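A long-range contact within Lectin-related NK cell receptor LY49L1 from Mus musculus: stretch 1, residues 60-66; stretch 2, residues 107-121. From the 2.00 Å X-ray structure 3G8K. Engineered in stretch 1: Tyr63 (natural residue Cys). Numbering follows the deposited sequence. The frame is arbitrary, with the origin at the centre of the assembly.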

# COMPACT_ATOMS: atom_id res chain seq x y z
N SER A 60 -4.63 -5.52 8.01
CA SER A 60 -4.92 -6.80 8.70
C SER A 60 -6.36 -7.22 8.47
O SER A 60 -7.28 -6.55 8.96
CB SER A 60 -4.67 -6.69 10.23
OG SER A 60 -5.22 -7.81 10.91
N ASP A 61 -6.56 -8.30 7.73
CA ASP A 61 -7.89 -8.82 7.48
C ASP A 61 -7.66 -10.04 6.67
O ASP A 61 -6.49 -10.47 6.50
CB ASP A 61 -8.86 -7.79 6.79
CG ASP A 61 -10.31 -8.01 7.18
OD1 ASP A 61 -10.59 -9.11 7.72
OD2 ASP A 61 -11.19 -7.10 7.01
N SER A 62 -8.77 -10.64 6.23
CA SER A 62 -8.80 -11.86 5.42
C SER A 62 -9.45 -11.56 4.07
O SER A 62 -10.46 -10.88 3.99
CB SER A 62 -9.52 -12.93 6.16
OG SER A 62 -8.57 -13.50 7.03
N TYR A 63 -8.77 -11.99 3.01
CA TYR A 63 -9.05 -11.60 1.63
C TYR A 63 -9.23 -12.79 0.76
O TYR A 63 -8.33 -13.69 0.71
CB TYR A 63 -7.88 -10.74 1.03
CG TYR A 63 -7.58 -9.52 1.84
CD1 TYR A 63 -8.24 -8.32 1.58
CD2 TYR A 63 -6.66 -9.54 2.89
CE1 TYR A 63 -8.01 -7.18 2.34
CE2 TYR A 63 -6.42 -8.40 3.66
CZ TYR A 63 -7.10 -7.21 3.36
OH TYR A 63 -6.86 -6.05 4.10
N TRP A 64 -10.29 -12.81 -0.01
CA TRP A 64 -10.38 -13.89 -1.06
C TRP A 64 -9.39 -13.67 -2.15
O TRP A 64 -9.15 -12.55 -2.52
CB TRP A 64 -11.77 -13.89 -1.70
CG TRP A 64 -12.93 -14.52 -0.93
CD1 TRP A 64 -14.22 -13.88 -0.71
CD2 TRP A 64 -13.02 -15.79 -0.23
NE1 TRP A 64 -14.99 -14.70 0.05
CE2 TRP A 64 -14.34 -15.88 0.32
CE3 TRP A 64 -12.16 -16.87 -0.05
CZ2 TRP A 64 -14.76 -16.99 1.02
CZ3 TRP A 64 -12.59 -17.95 0.66
CH2 TRP A 64 -13.85 -18.04 1.15
N ILE A 65 -8.78 -14.75 -2.67
CA ILE A 65 -7.82 -14.65 -3.74
C ILE A 65 -8.25 -15.72 -4.73
O ILE A 65 -9.15 -16.54 -4.44
CB ILE A 65 -6.27 -14.84 -3.27
CG1 ILE A 65 -6.03 -16.29 -2.79
CG2 ILE A 65 -5.84 -13.63 -2.31
CD1 ILE A 65 -4.81 -16.54 -2.09
N GLY A 66 -7.72 -15.67 -5.93
CA GLY A 66 -8.29 -16.47 -7.04
C GLY A 66 -7.75 -17.90 -7.11
O GLY A 66 -7.27 -18.32 -8.14
N ARG A 107 -0.91 -16.11 6.80
CA ARG A 107 -0.85 -17.33 5.99
C ARG A 107 -1.95 -17.35 4.96
O ARG A 107 -2.87 -16.56 5.01
CB ARG A 107 -0.93 -18.61 6.87
CG ARG A 107 -2.17 -18.74 7.79
CD ARG A 107 -1.91 -19.73 8.99
NE ARG A 107 -3.13 -20.20 9.63
CZ ARG A 107 -4.07 -19.42 10.20
NH1 ARG A 107 -5.14 -19.99 10.76
NH2 ARG A 107 -3.98 -18.09 10.22
N LEU A 108 -1.81 -18.27 4.00
CA LEU A 108 -2.87 -18.74 3.14
C LEU A 108 -3.69 -19.73 3.99
O LEU A 108 -3.12 -20.57 4.71
CB LEU A 108 -2.23 -19.41 1.93
CG LEU A 108 -2.14 -18.62 0.60
CD1 LEU A 108 -1.92 -17.08 0.73
CD2 LEU A 108 -1.20 -19.25 -0.47
N ASP A 109 -5.02 -19.64 3.93
CA ASP A 109 -5.87 -20.62 4.57
C ASP A 109 -7.04 -20.95 3.65
O ASP A 109 -7.40 -20.15 2.80
CB ASP A 109 -6.34 -20.06 5.91
CG ASP A 109 -6.75 -21.17 6.88
OD1 ASP A 109 -7.28 -20.81 7.93
OD2 ASP A 109 -6.51 -22.39 6.56
N ASN A 110 -7.59 -22.16 3.75
CA ASN A 110 -8.73 -22.47 2.97
C ASN A 110 -9.98 -22.21 3.80
O ASN A 110 -9.92 -22.25 5.03
CB ASN A 110 -8.72 -23.92 2.53
CG ASN A 110 -8.75 -24.90 3.71
OD1 ASN A 110 -8.06 -24.75 4.73
ND2 ASN A 110 -9.54 -25.91 3.54
N ASP A 111 -11.09 -22.00 3.13
CA ASP A 111 -12.30 -21.66 3.85
C ASP A 111 -13.54 -21.85 2.98
O ASP A 111 -13.44 -21.95 1.77
CB ASP A 111 -12.23 -20.26 4.48
CG ASP A 111 -13.04 -20.17 5.78
OD1 ASP A 111 -14.03 -20.94 5.92
OD2 ASP A 111 -12.69 -19.41 6.70
N ASN A 112 -14.73 -21.86 3.63
CA ASN A 112 -15.99 -21.97 2.99
C ASN A 112 -16.13 -20.95 1.90
O ASN A 112 -16.21 -19.75 2.19
CB ASN A 112 -17.07 -21.69 4.04
CG ASN A 112 -18.45 -22.15 3.63
OD1 ASN A 112 -18.87 -22.04 2.48
ND2 ASN A 112 -19.16 -22.70 4.57
N CYS A 113 -16.33 -21.40 0.67
CA CYS A 113 -16.50 -20.48 -0.47
C CYS A 113 -17.67 -19.52 -0.33
O CYS A 113 -17.77 -18.56 -1.08
CB CYS A 113 -16.66 -21.23 -1.76
SG CYS A 113 -15.26 -22.32 -2.15
N ASP A 114 -18.54 -19.78 0.63
CA ASP A 114 -19.81 -18.99 0.82
C ASP A 114 -19.65 -17.92 1.84
O ASP A 114 -20.55 -17.05 2.00
CB ASP A 114 -20.86 -19.93 1.39
CG ASP A 114 -22.22 -19.24 1.55
OD1 ASP A 114 -22.77 -18.90 0.46
OD2 ASP A 114 -22.67 -19.00 2.74
N LYS A 115 -18.57 -17.97 2.63
CA LYS A 115 -18.34 -16.88 3.52
C LYS A 115 -17.95 -15.65 2.68
O LYS A 115 -17.36 -15.78 1.62
CB LYS A 115 -17.24 -17.19 4.58
CG LYS A 115 -17.74 -18.02 5.72
CD LYS A 115 -16.81 -18.27 6.82
CE LYS A 115 -16.46 -17.13 7.67
NZ LYS A 115 -17.65 -16.45 8.28
N SER A 116 -18.22 -14.48 3.24
CA SER A 116 -18.00 -13.14 2.69
C SER A 116 -16.71 -12.57 3.31
O SER A 116 -16.63 -12.34 4.54
CB SER A 116 -19.23 -12.25 3.06
OG SER A 116 -20.38 -12.61 2.29
N PHE A 117 -15.66 -12.43 2.45
CA PHE A 117 -14.36 -11.77 2.75
C PHE A 117 -14.08 -10.60 1.75
O PHE A 117 -14.74 -10.48 0.72
CB PHE A 117 -13.19 -12.83 2.79
CG PHE A 117 -13.38 -13.86 3.90
CD1 PHE A 117 -13.77 -15.15 3.62
CD2 PHE A 117 -13.22 -13.50 5.22
CE1 PHE A 117 -13.95 -16.09 4.63
CE2 PHE A 117 -13.43 -14.42 6.24
CZ PHE A 117 -13.78 -15.72 5.92
N ILE A 118 -13.16 -9.70 2.12
CA ILE A 118 -12.70 -8.63 1.21
C ILE A 118 -12.13 -9.28 -0.06
O ILE A 118 -11.35 -10.17 0.04
CB ILE A 118 -11.68 -7.69 1.86
CG1 ILE A 118 -12.27 -6.96 3.11
CG2 ILE A 118 -11.18 -6.57 0.85
CD1 ILE A 118 -13.56 -6.21 2.77
N CYS A 119 -12.55 -8.81 -1.23
CA CYS A 119 -11.88 -9.20 -2.51
C CYS A 119 -10.60 -8.41 -2.75
O CYS A 119 -10.57 -7.18 -2.69
CB CYS A 119 -12.83 -9.05 -3.74
SG CYS A 119 -14.61 -9.26 -3.40
N ILE A 120 -9.51 -9.13 -2.99
CA ILE A 120 -8.37 -8.45 -3.55
C ILE A 120 -8.25 -8.92 -5.01
O ILE A 120 -8.12 -10.15 -5.30
CB ILE A 120 -7.09 -8.59 -2.74
CG1 ILE A 120 -5.93 -7.87 -3.42
CG2 ILE A 120 -6.70 -10.07 -2.52
CD1 ILE A 120 -4.65 -7.97 -2.56
N CYS A 121 -8.41 -7.92 -5.91
CA CYS A 121 -8.27 -8.06 -7.37
C CYS A 121 -6.86 -7.67 -7.85
O CYS A 121 -6.36 -6.65 -7.48
CB CYS A 121 -9.24 -7.14 -8.04
SG CYS A 121 -10.95 -7.32 -7.45
O HOH W 1 -13.01 -9.87 5.42

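A strand through Tyr63 and Trp64 runs parallel to one through Ile118 and Cys119, their axes at 50° and 4.6 Å apart at closest approach. Tyr63 pairs with Ile118 and Trp64 with Cys119. The strongest backbone link is from Trp64 N to Ile118 O, 2.8 Å; the same carbonyl also receives a CA-H contact from Tyr63, with CA 3.1 Å from Ile118 O. The hydrogen bonds before and after it are weak, Ile118 N to Ser62 O and Ile120 N to Trp64 O, each 3.5 Å. At the first of these the oxygen of water 1 donates a hydrogen bond to Ser62 O at 3.1 Å and accepts a weak one from Ile118 N at 3.3 Å, so it supplements the stretched pair.

The side chains of Tyr63 and Ile118 share one face of the sheet. The engineered Tyr63 meets Ile118 with the edge of its ring, CD1 to Ile118 CG2 at 3.5 Å, while Tyr63 CB lies 3.8 Å from Ile120 CG2. That methyl also packs against Ile65, whose CG2 is 3.7 Å from Ile120 CG2; Ile65 CD1 reaches Leu108 CD1 at 4.1 Å. Branched aliphatic side chains suit this apolar packing, in which Ile65 and Ile120 are buried.

On the other face Trp64 dominates, with 179 Å² covered by the second stretch. The Asn112-Lys115 type I turn, closed by Lys115 N to Asn112 O at 3.0 Å, sets carbonyls along the indole edge. Trp64 NE1 bonds weakly to Lys115 O at 3.0 Å, and Trp64 CH2 lies 3.1 Å from Asn112 O. Phe117 covers a face of the indole: its ring edge points at the six-membered ring, planes at 81°, with Phe117 CD1 3.3 Å from Trp64 CZ2, and its CB sits over the five-membered ring. Trp64 suits its place as a large, flat side chain with a single N-H on its edge; here its edge meets the carbonyls of the turn and its face receives Phe117.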